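Local coordinates for protein steroid delta-isomerase (Pseudomonas aeruginosa, PDB 3MSO) that probably acts as a steroid delta-isomerase, binding a small hydrophobic molecule in the hollow of its cone-shaped NTF2-like fold, at residues Ala16-Leu21 with Asp100-Asp105; Ser28-Leu33 with Ile58-Leu63; Asp37-Ser42 with Pro48-Pro53; Arg41-His46 with Gln124-Glu129; Leu85-Arg90 with Val115-Met120. All coordinates share one frame; numbering follows the deposited sequence.

Interaction 1: residues Ala16-Leu21 with Asp100-Asp105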
# COMPACT_ATOMS: atom_id res chain seq x y z
N ALA B 16 -0.26 32.21 -6.48
CA ALA B 16 -1.35 33.06 -6.00
C ALA B 16 -2.71 32.57 -6.53
O ALA B 16 -3.68 32.50 -5.76
CB ALA B 16 -1.12 34.51 -6.42
N GLU B 17 -2.74 32.21 -7.84
CA GLU B 17 -3.93 31.68 -8.53
C GLU B 17 -4.26 30.29 -8.00
O GLU B 17 -5.44 29.98 -7.77
CB GLU B 17 -3.71 31.63 -10.05
CG GLU B 17 -3.95 32.96 -10.73
CD GLU B 17 -3.78 32.93 -12.24
OE1 GLU B 17 -4.65 32.35 -12.92
OE2 GLU B 17 -2.79 33.51 -12.73
N TRP B 18 -3.23 29.46 -7.78
CA TRP B 18 -3.40 28.11 -7.26
C TRP B 18 -4.00 28.17 -5.86
O TRP B 18 -4.93 27.42 -5.58
CB TRP B 18 -2.07 27.35 -7.27
CG TRP B 18 -2.07 26.13 -6.40
CD1 TRP B 18 -1.64 26.05 -5.11
CD2 TRP B 18 -2.56 24.83 -6.75
NE1 TRP B 18 -1.81 24.78 -4.63
CE2 TRP B 18 -2.37 24.00 -5.62
CE3 TRP B 18 -3.11 24.27 -7.91
CZ2 TRP B 18 -2.77 22.66 -5.60
CZ3 TRP B 18 -3.49 22.93 -7.89
CH2 TRP B 18 -3.34 22.15 -6.74
N HIS B 19 -3.50 29.07 -5.01
CA HIS B 19 -4.01 29.26 -3.65
C HIS B 19 -5.48 29.65 -3.66
O HIS B 19 -6.25 29.08 -2.88
CB HIS B 19 -3.18 30.28 -2.85
CG HIS B 19 -1.99 29.70 -2.16
ND1 HIS B 19 -2.13 28.80 -1.12
CD2 HIS B 19 -0.68 29.92 -2.37
CE1 HIS B 19 -0.90 28.49 -0.73
NE2 HIS B 19 0.00 29.13 -1.46
N GLY B 20 -5.85 30.56 -4.57
CA GLY B 20 -7.22 31.02 -4.77
C GLY B 20 -8.16 29.91 -5.23
O GLY B 20 -9.31 29.85 -4.79
N LEU B 21 -7.68 29.04 -6.10
CA LEU B 21 -8.43 27.88 -6.59
C LEU B 21 -8.74 26.89 -5.46
O LEU B 21 -9.88 26.40 -5.37
CB LEU B 21 -7.65 27.16 -7.71
CG LEU B 21 -7.55 27.84 -9.08
CD1 LEU B 21 -6.75 26.98 -10.02
CD2 LEU B 21 -8.92 28.15 -9.68
N ASP B 100 2.87 19.73 -1.02
CA ASP B 100 2.70 19.92 -2.46
C ASP B 100 4.05 20.53 -2.83
O ASP B 100 4.37 21.61 -2.31
CB ASP B 100 1.57 20.92 -2.80
CG ASP B 100 0.16 20.41 -2.56
OD1 ASP B 100 -0.08 19.21 -2.81
OD2 ASP B 100 -0.71 21.22 -2.17
N MSE B 101 4.88 19.80 -3.59
CA MSE B 101 6.19 20.30 -4.02
C MSE B 101 6.07 20.64 -5.51
O MSE B 101 6.11 19.75 -6.36
CB MSE B 101 7.34 19.33 -3.71
CG MSE B 101 8.72 19.87 -4.15
SE MSE B 101 10.18 19.18 -3.04
CE MSE B 101 9.90 17.30 -3.26
N ILE B 102 5.89 21.93 -5.79
CA ILE B 102 5.65 22.46 -7.13
C ILE B 102 6.89 23.12 -7.74
O ILE B 102 7.49 24.02 -7.12
CB ILE B 102 4.43 23.47 -7.12
CG1 ILE B 102 3.23 22.93 -6.26
CG2 ILE B 102 4.01 23.89 -8.54
CD1 ILE B 102 2.16 23.91 -5.98
N ARG B 103 7.24 22.71 -8.98
CA ARG B 103 8.28 23.31 -9.81
C ARG B 103 7.59 24.03 -11.01
O ARG B 103 6.72 23.45 -11.67
CB ARG B 103 9.29 22.27 -10.32
CG ARG B 103 10.42 22.89 -11.15
CD ARG B 103 11.24 21.86 -11.88
NE ARG B 103 12.26 21.28 -10.99
CZ ARG B 103 12.25 20.03 -10.55
NH1 ARG B 103 11.30 19.18 -10.93
NH2 ARG B 103 13.22 19.60 -9.75
N PHE B 104 8.00 25.28 -11.26
CA PHE B 104 7.47 26.11 -12.34
C PHE B 104 8.54 26.40 -13.42
O PHE B 104 9.74 26.30 -13.14
CB PHE B 104 7.03 27.45 -11.75
CG PHE B 104 6.02 27.40 -10.63
CD1 PHE B 104 4.67 27.42 -10.91
CD2 PHE B 104 6.43 27.42 -9.31
CE1 PHE B 104 3.74 27.41 -9.87
CE2 PHE B 104 5.50 27.43 -8.28
CZ PHE B 104 4.16 27.42 -8.57
N ASP B 105 8.11 26.77 -14.63
CA ASP B 105 9.07 27.16 -15.67
C ASP B 105 9.26 28.69 -15.66
O ASP B 105 8.69 29.36 -14.79
CB ASP B 105 8.71 26.60 -17.06
CG ASP B 105 7.40 27.06 -17.69
OD1 ASP B 105 6.84 28.10 -17.25
OD2 ASP B 105 6.98 26.44 -18.67
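Asp100 OD2, on the strand, and the indole N-H of Trp18, on the facing helix, both bond to one polar atom, the hydroxyl of Tyr71. The two residues therefore share a partner without being hydrogen-bonded to each other. Directly between them there is only a loose approach, 4.3 Å from Trp18 CZ2 to Asp100 OD2, with the oxygen beside the indole edge and close to its plane. The same ring has an apolar neighbour over one face. Ile102 CD1 stands 4.3 Å from Trp18 NE1 and above the ring plane, displaced toward the five-membered rim. Two torsions set up this meeting: the indole leaves the helix with CG trans to the main-chain nitrogen (chi1 163°), while Ile102 stretches its longer branch (chi2 169°) so that the terminal methyl leads. Its other branch turns along its own strand, where CG2 lies over the rim of the Phe104 ring. Both a face and the N-H of the buried indole thus have partners, which probably restrains its rotation. The backbones remain well apart, with 10.7 Å from Trp18 CA to Ile102 CA, and side chains alone span the gap. Helix 9-23 packs on the sheet face that carries Asp100 and Ile102; strand 82-91 adds Leu85 beside the indole, and strand 110-118 sets Phe113 edge-to-face with it.

Interaction 2: residues Ser28-Leu33 with Ile58-Leu63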
# COMPACT_ATOMS: atom_id res chain seq x y z
N SER B 28 -11.38 24.28 -11.49
CA SER B 28 -11.83 24.29 -12.88
C SER B 28 -10.86 25.06 -13.80
O SER B 28 -10.67 24.66 -14.96
CB SER B 28 -13.28 24.77 -13.03
OG SER B 28 -13.56 25.97 -12.33
N GLY B 29 -10.21 26.09 -13.25
CA GLY B 29 -9.24 26.92 -13.96
C GLY B 29 -7.82 26.36 -14.00
O GLY B 29 -6.92 26.98 -14.58
N LEU B 30 -7.62 25.18 -13.39
CA LEU B 30 -6.33 24.52 -13.29
C LEU B 30 -5.60 24.23 -14.61
O LEU B 30 -4.41 24.51 -14.65
CB LEU B 30 -6.40 23.30 -12.36
CG LEU B 30 -5.15 22.48 -12.11
CD1 LEU B 30 -4.00 23.32 -11.56
CD2 LEU B 30 -5.46 21.37 -11.16
N PRO B 31 -6.23 23.74 -15.71
CA PRO B 31 -5.44 23.50 -16.94
C PRO B 31 -4.63 24.69 -17.47
O PRO B 31 -3.60 24.48 -18.11
CB PRO B 31 -6.49 22.99 -17.93
CG PRO B 31 -7.55 22.40 -17.08
CD PRO B 31 -7.64 23.33 -15.90
N ARG B 32 -5.06 25.94 -17.13
CA ARG B 32 -4.42 27.19 -17.52
C ARG B 32 -3.05 27.35 -16.84
O ARG B 32 -2.12 27.87 -17.46
CB ARG B 32 -5.34 28.38 -17.15
CG ARG B 32 -5.10 29.66 -17.94
CD ARG B 32 -5.34 30.89 -17.08
N LEU B 33 -2.93 26.90 -15.57
CA LEU B 33 -1.72 27.01 -14.76
C LEU B 33 -0.70 25.93 -15.07
O LEU B 33 0.46 26.06 -14.65
CB LEU B 33 -2.07 26.99 -13.24
CG LEU B 33 -3.19 27.94 -12.76
CD1 LEU B 33 -3.43 27.80 -11.29
CD2 LEU B 33 -2.89 29.40 -13.08
N ILE B 58 -6.28 14.36 -11.80
CA ILE B 58 -5.87 13.77 -10.52
C ILE B 58 -5.93 14.84 -9.42
O ILE B 58 -6.47 14.56 -8.34
CB ILE B 58 -4.50 13.03 -10.60
CG1 ILE B 58 -4.56 11.93 -11.62
CG2 ILE B 58 -4.09 12.44 -9.25
CD1 ILE B 58 -3.39 11.76 -12.30
N LEU B 59 -5.45 16.08 -9.73
CA LEU B 59 -5.46 17.19 -8.78
C LEU B 59 -6.87 17.60 -8.39
O LEU B 59 -7.08 18.02 -7.25
CB LEU B 59 -4.62 18.39 -9.22
CG LEU B 59 -3.11 18.17 -9.26
CD1 LEU B 59 -2.42 19.28 -10.04
CD2 LEU B 59 -2.53 18.08 -7.87
N ASN B 60 -7.85 17.41 -9.29
CA ASN B 60 -9.26 17.68 -8.99
C ASN B 60 -9.84 16.59 -8.11
O ASN B 60 -10.65 16.88 -7.24
CB ASN B 60 -10.08 17.79 -10.26
CG ASN B 60 -10.32 19.21 -10.69
OD1 ASN B 60 -9.55 19.75 -11.50
ND2 ASN B 60 -11.36 19.85 -10.15
N THR B 61 -9.41 15.34 -8.34
CA THR B 61 -9.86 14.17 -7.60
C THR B 61 -9.35 14.23 -6.16
O THR B 61 -10.14 14.06 -5.23
CB THR B 61 -9.45 12.88 -8.33
OG1 THR B 61 -9.93 12.95 -9.67
CG2 THR B 61 -10.01 11.64 -7.66
N VAL B 62 -8.04 14.50 -6.00
CA VAL B 62 -7.36 14.63 -4.70
C VAL B 62 -8.09 15.69 -3.84
O VAL B 62 -8.28 15.48 -2.64
CB VAL B 62 -5.84 14.88 -4.92
CG1 VAL B 62 -5.14 15.44 -3.69
CG2 VAL B 62 -5.13 13.61 -5.41
N LEU B 63 -8.66 16.71 -4.51
CA LEU B 63 -9.44 17.80 -3.92
C LEU B 63 -10.75 17.31 -3.33
O LEU B 63 -11.22 17.89 -2.35
CB LEU B 63 -9.68 18.89 -4.99
CG LEU B 63 -10.47 20.13 -4.61
CD1 LEU B 63 -9.64 21.09 -3.75
CD2 LEU B 63 -10.99 20.83 -5.86
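Leu30 swings CG to the side remote from its main-chain nitrogen (chi1 -179°), and Leu59 places its own CG opposite the carbonyl carbon (chi1 -68°); together these choices bring the two side chains together so that they cross at about a right angle. One branch of Leu30 does the touching. Its methyl CD2 sits 3.7 Å from Leu59 CB and is almost as near to a methyl farther out, 3.9 Å from Leu59 CD1, so it rests in the bend of the second leucine instead of meeting the end of it. Asn60, partly exposed and one residue further along the helix, lies at the margin of the contact. In the NTF2-like fold, helices packed against a strongly curved sheet close one side of a cone, and this contact joins two of those pieces: the short, weakly bonded helix 30-33 and the long helix 52-65. The short one has little backbone bonding of its own, with Leu33 N to Leu30 O at 3.0 Å as its sounder link. Each leucine also has a second apolar neighbour, Leu30 packing on Trp18 of helix 9-23 and Leu59 on Phe40 of strand 38-41.

Interaction 3: residues Asp37-Ser42 with Pro48-Pro53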
# COMPACT_ATOMS: atom_id res chain seq x y z
N ASP B 37 2.81 19.51 -20.93
CA ASP B 37 3.51 18.28 -20.61
C ASP B 37 3.80 18.14 -19.12
O ASP B 37 4.72 17.40 -18.75
CB ASP B 37 4.82 18.19 -21.42
CG ASP B 37 4.63 18.30 -22.93
OD1 ASP B 37 3.62 17.75 -23.45
OD2 ASP B 37 5.50 18.89 -23.59
N ALA B 38 3.02 18.82 -18.27
CA ALA B 38 3.18 18.78 -16.81
C ALA B 38 3.12 17.35 -16.29
O ALA B 38 2.42 16.50 -16.84
CB ALA B 38 2.12 19.64 -16.13
N VAL B 39 3.91 17.08 -15.26
CA VAL B 39 4.04 15.77 -14.62
C VAL B 39 3.54 15.79 -13.17
O VAL B 39 3.81 16.74 -12.42
CB VAL B 39 5.51 15.32 -14.75
CG1 VAL B 39 5.97 14.47 -13.58
CG2 VAL B 39 5.74 14.61 -16.07
N PHE B 40 2.78 14.74 -12.79
CA PHE B 40 2.29 14.58 -11.43
C PHE B 40 2.92 13.33 -10.82
O PHE B 40 2.80 12.24 -11.37
CB PHE B 40 0.76 14.52 -11.35
CG PHE B 40 0.22 14.32 -9.95
CD1 PHE B 40 0.10 15.39 -9.07
CD2 PHE B 40 -0.17 13.06 -9.50
CE1 PHE B 40 -0.38 15.20 -7.78
CE2 PHE B 40 -0.64 12.87 -8.20
CZ PHE B 40 -0.75 13.95 -7.35
N ARG B 41 3.61 13.52 -9.68
CA ARG B 41 4.27 12.44 -8.93
C ARG B 41 3.46 12.13 -7.69
O ARG B 41 3.43 12.91 -6.73
CB ARG B 41 5.74 12.78 -8.63
CG ARG B 41 6.51 13.05 -9.90
CD ARG B 41 7.97 13.33 -9.71
NE ARG B 41 8.55 13.84 -10.95
CZ ARG B 41 8.92 13.09 -11.98
NH1 ARG B 41 8.82 11.76 -11.91
NH2 ARG B 41 9.41 13.64 -13.08
N SER B 42 2.71 11.03 -7.77
CA SER B 42 1.79 10.55 -6.75
C SER B 42 2.48 10.13 -5.45
O SER B 42 3.53 9.50 -5.49
CB SER B 42 0.96 9.39 -7.30
OG SER B 42 -0.07 9.00 -6.41
N PRO B 48 5.16 8.47 -12.86
CA PRO B 48 4.47 9.76 -12.90
C PRO B 48 3.29 9.79 -13.88
O PRO B 48 3.19 8.91 -14.73
CB PRO B 48 5.57 10.74 -13.30
CG PRO B 48 6.53 9.95 -14.07
CD PRO B 48 6.48 8.55 -13.54
N TYR B 49 2.40 10.78 -13.72
CA TYR B 49 1.24 10.96 -14.59
C TYR B 49 1.58 12.11 -15.48
O TYR B 49 1.73 13.25 -15.01
CB TYR B 49 -0.03 11.24 -13.78
CG TYR B 49 -0.44 10.10 -12.88
CD1 TYR B 49 0.09 9.97 -11.60
CD2 TYR B 49 -1.38 9.17 -13.30
CE1 TYR B 49 -0.29 8.92 -10.77
CE2 TYR B 49 -1.80 8.13 -12.46
CZ TYR B 49 -1.24 8.01 -11.20
OH TYR B 49 -1.63 6.97 -10.38
N ALA B 50 1.80 11.82 -16.76
CA ALA B 50 2.24 12.79 -17.76
C ALA B 50 1.11 13.44 -18.54
O ALA B 50 0.20 12.76 -19.02
CB ALA B 50 3.24 12.14 -18.70
N GLY B 51 1.21 14.77 -18.68
CA GLY B 51 0.27 15.59 -19.45
C GLY B 51 -0.75 16.35 -18.64
O GLY B 51 -1.39 15.77 -17.75
N ALA B 52 -0.93 17.64 -18.98
CA ALA B 52 -1.88 18.56 -18.32
C ALA B 52 -3.27 17.97 -18.15
O ALA B 52 -3.78 18.08 -17.04
CB ALA B 52 -1.95 19.90 -19.05
N PRO B 53 -3.90 17.28 -19.16
CA PRO B 53 -5.24 16.70 -18.90
C PRO B 53 -5.29 15.71 -17.73
O PRO B 53 -6.15 15.86 -16.85
CB PRO B 53 -5.61 16.04 -20.24
CG PRO B 53 -4.76 16.74 -21.25
CD PRO B 53 -3.47 17.03 -20.55
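Phe40 and Tyr49 project side by side from paired strands; the tyrosine corner CD1 comes to the edge of the Phe40 ring, and the rings do not stack. Tyr49 CD1 lies in the plane of the Phe40 ring, 3.7 Å from Phe40 CD2, while the two planes are inclined by about 49°. The tyrosine edge also receives the carbonyl oxygen Phe40 O and, further out, Ser42 CB, which is 3.7 Å from Tyr49 CE1. On the other side of the sheet the Arg41 guanidinium has Val39 CG1 over one face, and Pro48 CG comes to 3.6 Å from Arg41 NH1 at a slant. The extended arginine chain carries that group back over its own strand, and Asp112 holds it there by a salt bridge to NE. Val39 CG1 further packs on Pro48 CB at 3.8 Å. Beneath these side chains the backbones run antiparallel. Phe40 and Tyr49 form a hydrogen-bonded pair, with Tyr49 N to Phe40 O the straighter bond (2.8 Å, 166° at the hydrogen); Val39 and Ala50 form the adjoining non-hydrogen-bonded pair. Ala38 O then takes the N-H of Gly51 at 2.8 Å, and Gly51 occupies the N-cap position, right before helix 52-65. The arrangement is a beta hairpin at one end of the mixed sheet, its second strand leading directly into a helix.

Interaction 4: residues Arg41-His46 with Gln124-Glu129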
# COMPACT_ATOMS: atom_id res chain seq x y z
N ARG B 41 3.61 13.52 -9.68
CA ARG B 41 4.27 12.44 -8.93
C ARG B 41 3.46 12.13 -7.69
O ARG B 41 3.43 12.91 -6.73
CB ARG B 41 5.74 12.78 -8.63
CG ARG B 41 6.51 13.05 -9.90
CD ARG B 41 7.97 13.33 -9.71
NE ARG B 41 8.55 13.84 -10.95
CZ ARG B 41 8.92 13.09 -11.98
NH1 ARG B 41 8.82 11.76 -11.91
NH2 ARG B 41 9.41 13.64 -13.08
N SER B 42 2.71 11.03 -7.77
CA SER B 42 1.79 10.55 -6.75
C SER B 42 2.48 10.13 -5.45
O SER B 42 3.53 9.50 -5.49
CB SER B 42 0.96 9.39 -7.30
OG SER B 42 -0.07 9.00 -6.41
N PRO B 43 1.87 10.40 -4.27
CA PRO B 43 2.46 9.87 -3.03
C PRO B 43 2.35 8.35 -2.96
O PRO B 43 3.02 7.72 -2.15
CB PRO B 43 1.61 10.54 -1.94
CG PRO B 43 0.30 10.83 -2.59
CD PRO B 43 0.62 11.15 -4.01
N MSE B 44 1.50 7.76 -3.83
CA MSE B 44 1.16 6.35 -3.89
C MSE B 44 2.01 5.53 -4.83
O MSE B 44 2.34 4.39 -4.50
CB MSE B 44 -0.32 6.21 -4.31
CG MSE B 44 -1.31 6.49 -3.19
SE MSE B 44 -1.13 5.18 -1.72
CE MSE B 44 -1.66 3.55 -2.60
N ALA B 45 2.32 6.10 -6.03
CA ALA B 45 3.01 5.44 -7.15
C ALA B 45 4.32 6.07 -7.60
O ALA B 45 4.52 7.29 -7.52
CB ALA B 45 2.08 5.37 -8.35
N HIS B 46 5.19 5.17 -8.12
CA HIS B 46 6.52 5.40 -8.67
C HIS B 46 6.39 6.13 -10.02
O HIS B 46 7.01 7.18 -10.21
CB HIS B 46 7.16 4.02 -8.90
CG HIS B 46 8.65 3.96 -8.76
ND1 HIS B 46 9.25 3.62 -7.55
CD2 HIS B 46 9.61 4.05 -9.72
CE1 HIS B 46 10.55 3.56 -7.80
NE2 HIS B 46 10.82 3.82 -9.09
N GLN B 124 -2.37 5.29 3.24
CA GLN B 124 -3.24 4.14 2.93
C GLN B 124 -4.68 4.61 2.66
O GLN B 124 -5.27 4.23 1.63
CB GLN B 124 -3.24 3.14 4.10
CG GLN B 124 -1.96 2.36 4.35
CD GLN B 124 -2.14 1.41 5.52
OE1 GLN B 124 -1.22 1.10 6.29
NE2 GLN B 124 -3.36 0.95 5.72
N ALA B 125 -5.25 5.44 3.57
CA ALA B 125 -6.59 6.02 3.48
C ALA B 125 -6.73 6.86 2.21
O ALA B 125 -7.68 6.63 1.46
CB ALA B 125 -6.89 6.85 4.72
N LEU B 126 -5.75 7.75 1.92
CA LEU B 126 -5.72 8.57 0.71
C LEU B 126 -5.79 7.73 -0.56
O LEU B 126 -6.72 7.95 -1.35
CB LEU B 126 -4.49 9.51 0.67
CG LEU B 126 -4.31 10.34 -0.62
CD1 LEU B 126 -5.46 11.34 -0.84
CD2 LEU B 126 -2.98 11.05 -0.61
N GLY B 127 -4.85 6.79 -0.72
CA GLY B 127 -4.82 5.87 -1.86
C GLY B 127 -6.13 5.11 -2.06
O GLY B 127 -6.66 5.10 -3.18
N GLU B 128 -6.70 4.54 -0.98
CA GLU B 128 -7.97 3.81 -0.97
C GLU B 128 -9.09 4.66 -1.58
O GLU B 128 -9.77 4.22 -2.50
CB GLU B 128 -8.34 3.42 0.47
CG GLU B 128 -8.49 1.95 0.77
CD GLU B 128 -9.88 1.57 1.27
OE1 GLU B 128 -10.88 1.84 0.55
OE2 GLU B 128 -9.96 0.94 2.35
N GLU B 129 -9.24 5.90 -1.07
CA GLU B 129 -10.28 6.86 -1.47
C GLU B 129 -10.09 7.40 -2.88
O GLU B 129 -11.09 7.60 -3.56
CB GLU B 129 -10.36 7.98 -0.44
CG GLU B 129 -11.77 8.47 -0.17
CD GLU B 129 -12.77 7.42 0.29
OE1 GLU B 129 -12.48 6.72 1.28
OE2 GLU B 129 -13.84 7.31 -0.35
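An ST turn in the hairpin loop presents Pro43 and Met44 to the helix that contains Leu126 and Gly127. Within the turn Ser42 OG accepts the backbone N-H of Met44, 3.3 Å from Met44 N and fairly straight at 159°, which closes the turn just where Met44 leaves it. Met44, a selenomethionine in the crystal, is folded at successive torsions (chi2 -63°, chi3 -65°) and wraps against the main chain of the helix. Its selenium SE lies 3.8 Å from Gly127 CA; Met44 CG is equally close to Gly127 CA, and the methyl CE slightly farther. Because glycine has no side chain, the long flexible group can settle directly on the helix backbone. Alongside, Pro43 CG touches Leu126 CD2 at 3.8 Å, the proline ring and the leucine crossing at about a right angle. No hydrogen bond links the two segments, so the join depends on apolar surface. Helix 120-138 is thereby packed against the loop between strands 38-41 and 49-50; Leu123 broadens the patch, Pro43 also packs on Val115, and Leu126 on Val117, of strand 110-118, and Met120 of a second subunit packs on Met44.

Interaction 5: residues Leu85-Arg90 with Val115-Met120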
# COMPACT_ATOMS: atom_id res chain seq x y z
N LEU B 85 4.52 23.53 -0.26
CA LEU B 85 3.34 23.96 0.49
C LEU B 85 2.97 22.85 1.44
O LEU B 85 2.48 21.80 1.00
CB LEU B 85 2.15 24.32 -0.44
CG LEU B 85 2.45 25.20 -1.64
CD1 LEU B 85 1.27 25.27 -2.57
CD2 LEU B 85 2.94 26.60 -1.21
N GLU B 86 3.29 23.04 2.73
CA GLU B 86 3.00 22.09 3.81
C GLU B 86 1.51 22.16 4.12
O GLU B 86 0.97 23.27 4.24
CB GLU B 86 3.83 22.44 5.07
CG GLU B 86 3.45 21.64 6.30
CD GLU B 86 4.01 22.14 7.61
OE1 GLU B 86 3.98 23.36 7.86
OE2 GLU B 86 4.44 21.28 8.41
N PHE B 87 0.85 21.00 4.28
CA PHE B 87 -0.56 20.96 4.63
C PHE B 87 -0.90 19.90 5.65
O PHE B 87 -0.18 18.90 5.81
CB PHE B 87 -1.46 20.81 3.37
CG PHE B 87 -1.33 19.51 2.60
CD1 PHE B 87 -2.03 18.37 3.00
CD2 PHE B 87 -0.54 19.43 1.46
CE1 PHE B 87 -1.92 17.17 2.29
CE2 PHE B 87 -0.42 18.21 0.75
CZ PHE B 87 -1.10 17.10 1.19
N SER B 88 -2.06 20.09 6.30
CA SER B 88 -2.73 19.14 7.18
C SER B 88 -4.05 18.86 6.50
O SER B 88 -4.56 19.70 5.77
CB SER B 88 -2.96 19.75 8.55
OG SER B 88 -3.65 20.98 8.45
N ALA B 89 -4.59 17.65 6.69
CA ALA B 89 -5.86 17.20 6.11
C ALA B 89 -6.31 15.94 6.87
O ALA B 89 -5.60 15.48 7.77
CB ALA B 89 -5.68 16.88 4.61
N ARG B 90 -7.50 15.42 6.53
CA ARG B 90 -8.00 14.17 7.08
C ARG B 90 -8.77 13.38 6.04
O ARG B 90 -9.30 13.96 5.09
CB ARG B 90 -8.73 14.31 8.45
CG ARG B 90 -10.04 15.09 8.45
CD ARG B 90 -10.94 14.69 9.62
NE ARG B 90 -12.36 14.81 9.27
N VAL B 115 3.55 15.16 -4.68
CA VAL B 115 2.86 15.12 -3.39
C VAL B 115 3.45 14.00 -2.51
O VAL B 115 3.78 12.94 -3.02
CB VAL B 115 1.32 14.96 -3.57
CG1 VAL B 115 0.58 14.89 -2.23
CG2 VAL B 115 0.74 16.07 -4.44
N MSE B 116 3.62 14.28 -1.21
CA MSE B 116 4.04 13.29 -0.18
C MSE B 116 3.07 13.44 1.00
O MSE B 116 2.64 14.55 1.33
CB MSE B 116 5.47 13.50 0.32
CG MSE B 116 6.50 13.52 -0.79
SE MSE B 116 8.29 13.43 -0.07
CE MSE B 116 9.22 13.94 -1.69
N VAL B 117 2.72 12.32 1.61
CA VAL B 117 1.79 12.27 2.73
C VAL B 117 2.41 11.38 3.80
O VAL B 117 3.18 10.48 3.48
CB VAL B 117 0.37 11.81 2.23
CG1 VAL B 117 -0.47 11.19 3.36
CG2 VAL B 117 -0.39 12.96 1.56
N ARG B 118 2.14 11.71 5.07
CA ARG B 118 2.53 10.94 6.26
C ARG B 118 1.39 11.02 7.31
O ARG B 118 0.66 12.03 7.31
CB ARG B 118 3.88 11.41 6.83
CG ARG B 118 3.89 12.84 7.37
CD ARG B 118 5.09 13.06 8.27
NE ARG B 118 4.95 12.35 9.54
CZ ARG B 118 4.33 12.84 10.61
NH1 ARG B 118 3.81 14.06 10.57
NH2 ARG B 118 4.24 12.13 11.72
N PRO B 119 1.19 10.02 8.20
CA PRO B 119 1.93 8.74 8.34
C PRO B 119 1.42 7.68 7.37
O PRO B 119 0.54 7.97 6.56
CB PRO B 119 1.68 8.36 9.80
CG PRO B 119 0.28 8.87 10.06
CD PRO B 119 0.09 10.10 9.18
N MSE B 120 1.94 6.46 7.46
CA MSE B 120 1.51 5.35 6.62
C MSE B 120 -0.03 5.22 6.55
O MSE B 120 -0.58 5.16 5.45
CB MSE B 120 2.13 4.04 7.15
CG MSE B 120 1.57 2.80 6.47
SE MSE B 120 2.07 2.71 4.61
CE MSE B 120 3.71 1.68 4.97
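The two backbones pass each other without bonding, 9.2 Å apart from Phe87 CA to Val117 CA, because strand 94-104 runs between strands 82-91 and 110-118 in the sheet. A single aromatic side chain bridges that spacing. Phe87 sets CG between its main-chain nitrogen and carbonyl carbon (chi1 66°), which tips the ring across the intervening strand, and the far corner CZ makes the contacts. Val117 CG2 is the nearer methyl, 4.2 Å from Phe87 CZ, arriving obliquely to the ring. Val115 CG1, at 4.4 Å from Phe87 CZ, sits at the ring edge close to its plane. The valines are two residues apart on one strand and so show their side chains on the same face of the sheet, where the phenylalanine corner can reach both. The packing is loose and wholly apolar at this point, although Asp100 of the middle strand touches both Phe87 and Val115. The phenylalanine is kept in place from elsewhere as well: Phe69 stacks on its ring and Phe66 meets it at a steeper inclination. Beyond the contact, Arg118 turns to a second subunit, where it forms a salt bridge with Glu114. Side-chain contact across a skipped strand is consistent with the strongly curved sheet of the NTF2-like fold, antiparallel through these three strands, whose concave face lines the cone.

Overall arrangement
Interactions 1, 2 and 5 are buried, whereas 3 and 4 are only partly buried; all but interaction 2 also reach another subunit. Interactions 1 and 5 meet on one sheet: 1 sets a helix on strand 94-104, and 5 spans that same strand from its two neighbours. Interaction 2 joins helix to helix and touches both 1 and 3, so the helical layer is continuous with the hairpin; Phe40 links it on to Val115 of interaction 5. Only interaction 3 is held across its segments by backbone hydrogen bonds. The others rely on side chains, essentially apolar in 2, 4 and 5, with Tyr71 as a shared polar partner in interaction 1. Interactions 3 and 4 overlap at Arg41 and Ser42.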